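Local coordinates for vacuolar aminopeptidase 1 (Saccharomyces cerevisiae, PDB 5JGF), which removes N-terminal amino acids from peptides and proteins in the vacuole, using zinc, and works as a homododecamer, at residues I369-D382 and P417-G431. Residues are numbered along the deposited sequence; the frame is centred on the assembly and turned at random.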
loop_
_atom_site.group_PDB
_atom_site.type_symbol
_atom_site.label_atom_id
_atom_site.label_comp_id
_atom_site.label_asym_id
_atom_site.label_seq_id
_atom_site.Cartn_x
_atom_site.Cartn_y
_atom_site.Cartn_z
ATOM N N ILE D 369 44.658 13.591 18.585
ATOM C CA ILE D 369 43.567 12.961 19.317
ATOM C C ILE D 369 42.249 13.682 19.043
ATOM O O ILE D 369 42.232 14.882 18.768
ATOM C CB ILE D 369 43.864 12.970 20.844
ATOM C CG1 ILE D 369 43.103 11.839 21.540
ATOM C CG2 ILE D 369 43.501 14.330 21.447
ATOM C CD1 ILE D 369 43.663 10.453 21.247
ATOM N N THR D 370 41.146 12.946 19.119
ATOM C CA THR D 370 39.833 13.526 18.883
ATOM C C THR D 370 38.968 13.444 20.129
ATOM O O THR D 370 38.785 12.376 20.705
ATOM C CB THR D 370 39.106 12.817 17.718
ATOM O OG1 THR D 370 39.855 13.009 16.514
ATOM C CG2 THR D 370 37.697 13.394 17.527
ATOM N N LEU D 371 38.452 14.592 20.545
ATOM C CA LEU D 371 37.600 14.670 21.714
ATOM C C LEU D 371 36.189 14.265 21.282
ATOM O O LEU D 371 35.692 14.735 20.254
ATOM C CB LEU D 371 37.613 16.106 22.239
ATOM C CG LEU D 371 37.557 16.375 23.741
ATOM C CD1 LEU D 371 38.531 15.476 24.496
ATOM C CD2 LEU D 371 37.897 17.842 23.966
ATOM N N SER D 372 35.560 13.376 22.047
ATOM C CA SER D 372 34.205 12.917 21.740
ATOM C C SER D 372 33.235 13.701 22.607
ATOM O O SER D 372 33.274 13.618 23.841
ATOM C CB SER D 372 34.062 11.420 22.016
ATOM O OG SER D 372 34.897 10.659 21.158
ATOM N N LEU D 373 32.361 14.461 21.956
ATOM C CA LEU D 373 31.407 15.299 22.660
ATOM C C LEU D 373 29.967 14.930 22.344
ATOM O O LEU D 373 29.627 14.662 21.193
ATOM C CB LEU D 373 31.647 16.762 22.282
ATOM C CG LEU D 373 33.060 17.296 22.521
ATOM C CD1 LEU D 373 33.539 18.052 21.291
ATOM C CD2 LEU D 373 33.064 18.192 23.752
ATOM N N ASP D 374 29.129 14.926 23.374
ATOM C CA ASP D 374 27.713 14.615 23.211
ATOM C C ASP D 374 26.931 15.201 24.374
ATOM O O ASP D 374 27.245 14.941 25.536
ATOM C CB ASP D 374 27.476 13.111 23.173
ATOM C CG ASP D 374 26.048 12.773 22.825
ATOM O OD1 ASP D 374 25.694 12.896 21.636
ATOM O OD2 ASP D 374 25.274 12.408 23.736
ATOM N N PRO D 375 25.892 15.996 24.075
ATOM C CA PRO D 375 25.084 16.612 25.128
ATOM C C PRO D 375 23.984 15.726 25.717
ATOM O O PRO D 375 23.317 16.120 26.674
ATOM C CB PRO D 375 24.521 17.845 24.433
ATOM C CG PRO D 375 24.267 17.326 23.033
ATOM C CD PRO D 375 25.517 16.516 22.743
ATOM N N ASN D 376 23.799 14.530 25.165
ATOM C CA ASN D 376 22.748 13.653 25.666
ATOM C C ASN D 376 23.186 12.388 26.400
ATOM O O ASN D 376 22.482 11.379 26.391
ATOM C CB ASN D 376 21.787 13.315 24.528
ATOM C CG ASN D 376 20.899 14.493 24.165
ATOM O OD1 ASN D 376 19.971 14.835 24.903
ATOM N ND2 ASN D 376 21.195 15.137 23.043
ATOM N N GLY D 377 24.355 12.447 27.028
ATOM C CA GLY D 377 24.830 11.319 27.811
ATOM C C GLY D 377 25.569 10.173 27.149
ATOM O O GLY D 377 25.937 9.220 27.841
ATOM N N HIS D 378 25.794 10.233 25.839
ATOM C CA HIS D 378 26.515 9.147 25.177
ATOM C C HIS D 378 28.002 9.190 25.517
ATOM O O HIS D 378 28.685 8.166 25.477
ATOM C CB HIS D 378 26.326 9.208 23.660
ATOM C CG HIS D 378 24.905 9.036 23.230
ATOM N ND1 HIS D 378 24.015 10.087 23.166
ATOM C CD2 HIS D 378 24.202 7.927 22.896
ATOM C CE1 HIS D 378 22.826 9.634 22.813
ATOM N NE2 HIS D 378 22.911 8.326 22.644
ATOM N N MET D 379 28.493 10.385 25.838
ATOM C CA MET D 379 29.894 10.590 26.213
ATOM C C MET D 379 29.886 11.292 27.572
ATOM O O MET D 379 28.952 12.024 27.881
ATOM C CB MET D 379 30.603 11.479 25.188
ATOM C CG MET D 379 30.613 10.932 23.762
ATOM S SD MET D 379 31.516 9.378 23.613
ATOM C CE MET D 379 30.581 8.564 22.313
ATOM N N ALA D 380 30.920 11.072 28.377
ATOM C CA ALA D 380 31.001 11.685 29.707
ATOM C C ALA D 380 31.703 13.045 29.688
ATOM O O ALA D 380 31.709 13.766 30.691
ATOM C CB ALA D 380 31.724 10.745 30.662
ATOM N N THR D 381 32.288 13.385 28.544
ATOM C CA THR D 381 33.012 14.642 28.361
ATOM C C THR D 381 32.209 15.865 28.813
ATOM O O THR D 381 31.040 16.023 28.445
ATOM C CB THR D 381 33.402 14.824 26.877
ATOM O OG1 THR D 381 34.139 13.677 26.437
ATOM C CG2 THR D 381 34.262 16.071 26.691
ATOM N N ASP D 382 32.834 16.722 29.620
ATOM C CA ASP D 382 32.176 17.935 30.102
ATOM C C ASP D 382 33.038 19.163 29.803
ATOM O O ASP D 382 34.144 19.037 29.269
ATOM C CB ASP D 382 31.869 17.844 31.607
ATOM C CG ASP D 382 33.119 17.698 32.464
ATOM O OD1 ASP D 382 34.239 17.893 31.948
ATOM O OD2 ASP D 382 32.974 17.396 33.668
ATOM N N PRO D 417 30.670 6.943 30.359
ATOM C CA PRO D 417 29.631 7.220 31.354
ATOM C C PRO D 417 29.650 6.224 32.517
ATOM O O PRO D 417 29.419 6.600 33.666
ATOM C CB PRO D 417 28.350 7.151 30.533
ATOM C CG PRO D 417 28.794 7.714 29.212
ATOM C CD PRO D 417 30.125 7.022 28.990
ATOM N N SER D 418 29.926 4.956 32.213
ATOM C CA SER D 418 29.978 3.924 33.244
ATOM C C SER D 418 31.114 4.207 34.231
ATOM O O SER D 418 30.906 4.196 35.444
ATOM C CB SER D 418 30.182 2.537 32.620
ATOM O OG SER D 418 29.045 2.129 31.877
ATOM N N LEU D 419 32.312 4.463 33.711
ATOM C CA LEU D 419 33.453 4.737 34.585
ATOM C C LEU D 419 33.238 5.999 35.421
ATOM O O LEU D 419 33.543 6.018 36.613
ATOM C CB LEU D 419 34.742 4.861 33.765
ATOM C CG LEU D 419 35.199 3.601 33.022
ATOM C CD1 LEU D 419 36.527 3.873 32.334
ATOM C CD2 LEU D 419 35.334 2.437 34.002
ATOM N N ALA D 420 32.701 7.047 34.803
ATOM C CA ALA D 420 32.452 8.300 35.513
ATOM C C ALA D 420 31.440 8.117 36.645
ATOM O O ALA D 420 31.631 8.621 37.756
ATOM C CB ALA D 420 31.956 9.365 34.535
ATOM N N SER D 421 30.364 7.393 36.361
ATOM C CA SER D 421 29.317 7.156 37.347
ATOM C C SER D 421 29.784 6.248 38.476
ATOM O O SER D 421 29.469 6.481 39.642
ATOM C CB SER D 421 28.094 6.525 36.672
ATOM O OG SER D 421 27.601 7.369 35.647
ATOM N N GLN D 422 30.535 5.214 38.117
ATOM C CA GLN D 422 31.029 4.249 39.089
ATOM C C GLN D 422 32.066 4.835 40.044
ATOM O O GLN D 422 32.076 4.507 41.231
ATOM C CB GLN D 422 31.604 3.034 38.353
ATOM C CG GLN D 422 30.531 2.255 37.587
ATOM C CD GLN D 422 31.088 1.242 36.600
ATOM O OE1 GLN D 422 30.348 0.713 35.767
ATOM N NE2 GLN D 422 32.387 0.960 36.686
ATOM N N THR D 423 32.925 5.709 39.533
ATOM C CA THR D 423 33.970 6.314 40.360
ATOM C C THR D 423 33.602 7.682 40.921
ATOM O O THR D 423 34.000 8.034 42.035
ATOM C CB THR D 423 35.281 6.482 39.570
ATOM O OG1 THR D 423 35.062 7.380 38.475
ATOM C CG2 THR D 423 35.771 5.136 39.037
ATOM N N GLY D 424 32.845 8.453 40.146
ATOM C CA GLY D 424 32.473 9.792 40.567
ATOM C C GLY D 424 33.535 10.770 40.087
ATOM O O GLY D 424 33.484 11.961 40.391
ATOM N N ALA D 425 34.498 10.257 39.325
ATOM C CA ALA D 425 35.595 11.067 38.801
ATOM C C ALA D 425 35.288 11.684 37.444
ATOM O O ALA D 425 34.618 11.075 36.611
ATOM C CB ALA D 425 36.862 10.221 38.693
ATOM N N ARG D 426 35.784 12.898 37.228
ATOM C CA ARG D 426 35.593 13.577 35.954
ATOM C C ARG D 426 36.210 12.680 34.885
ATOM O O ARG D 426 37.374 12.275 34.982
ATOM C CB ARG D 426 36.269 14.948 35.980
ATOM C CG ARG D 426 36.258 15.673 34.649
ATOM C CD ARG D 426 36.465 17.166 34.839
ATOM N NE ARG D 426 35.231 17.850 35.223
ATOM C CZ ARG D 426 35.097 18.608 36.308
ATOM N NH1 ARG D 426 33.940 19.198 36.566
ATOM N NH2 ARG D 426 36.117 18.766 37.145
ATOM N N THR D 427 35.416 12.366 33.867
ATOM C CA THR D 427 35.848 11.478 32.798
ATOM C C THR D 427 35.728 12.165 31.444
ATOM O O THR D 427 34.746 12.857 31.174
ATOM C CB THR D 427 34.988 10.200 32.813
ATOM O OG1 THR D 427 35.147 9.545 34.080
ATOM C CG2 THR D 427 35.384 9.254 31.686
ATOM N N ILE D 428 36.735 11.967 30.601
ATOM C CA ILE D 428 36.767 12.576 29.281
ATOM C C ILE D 428 36.815 11.513 28.193
ATOM O O ILE D 428 37.741 10.701 28.149
ATOM C CB ILE D 428 38.007 13.484 29.145
ATOM C CG1 ILE D 428 38.030 14.480 30.308
ATOM C CG2 ILE D 428 37.987 14.219 27.804
ATOM C CD1 ILE D 428 39.413 14.942 30.695
ATOM N N ASP D 429 35.809 11.509 27.324
ATOM C CA ASP D 429 35.775 10.552 26.228
ATOM C C ASP D 429 36.501 11.151 25.033
ATOM O O ASP D 429 36.198 12.261 24.599
ATOM C CB ASP D 429 34.327 10.214 25.851
ATOM C CG ASP D 429 33.764 9.067 26.675
ATOM O OD1 ASP D 429 34.166 7.907 26.441
ATOM O OD2 ASP D 429 32.925 9.328 27.559
ATOM N N LEU D 430 37.479 10.414 24.522
ATOM C CA LEU D 430 38.260 10.852 23.375
ATOM C C LEU D 430 38.901 9.620 22.765
ATOM O O LEU D 430 38.729 8.512 23.265
ATOM C CB LEU D 430 39.340 11.850 23.811
ATOM C CG LEU D 430 40.209 11.508 25.031
ATOM C CD1 LEU D 430 41.075 10.292 24.754
ATOM C CD2 LEU D 430 41.088 12.719 25.372
ATOM N N GLY D 431 39.642 9.805 21.683
ATOM C CA GLY D 431 40.278 8.662 21.070
ATOM C C GLY D 431 40.885 8.997 19.734
ATOM O O GLY D 431 40.831 10.140 19.284
HETATM O O HOH W 1 32.708 13.343 33.474
HETATM O O HOH W 2 35.114 15.602 30.939
#
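Pro417 rests CG against the carbonyl oxygens of Gly377 and His378, and the Ala420 methyl meets that of Ala380. Arg426, extended from the backbone and bent at chi3 (-81°), brings NE to the syn lone pair of Asp382 OD2 (2.8 Å), a nearly straight hydrogen bond (174°) within a salt bridge; Asp382 OD1 caps Gly385 N. A leucine in place of Arg426 would probably leave that carboxylate without its charge mate and Asn66 of a neighbouring subunit without its NH1 donor. One water bridges Thr427 N and Ala380 O, a second Asp382 N and Thr427 O. CG2 of Ile428 packs 3.6 Å from Leu371 CD1. Asp429 illustrates a buried carboxylate fixed at both oxygens, its side chain about 5 Å from that of zinc ligand Asp344: OD2 takes Ala380 N from the anti side (2.8 Å), OD1 is hydrogen-bonded to the Ser342 and Thr414 hydroxyls, and Met379 crosses at about a right angle, SD 3.7 Å from Asp429 CB. Asp429 N donates to Thr381 OG1, which donates to Ser372 O; Ser372 N donates to Asp429 O. Antiparallel pairs follow, Leu430-Leu371 non-hydrogen-bonded, Gly431-Thr370 hydrogen-bonded. Strand 426-434 runs between strands 369-372 and 339-347, with helix 383-396 against Leu371 and Arg426.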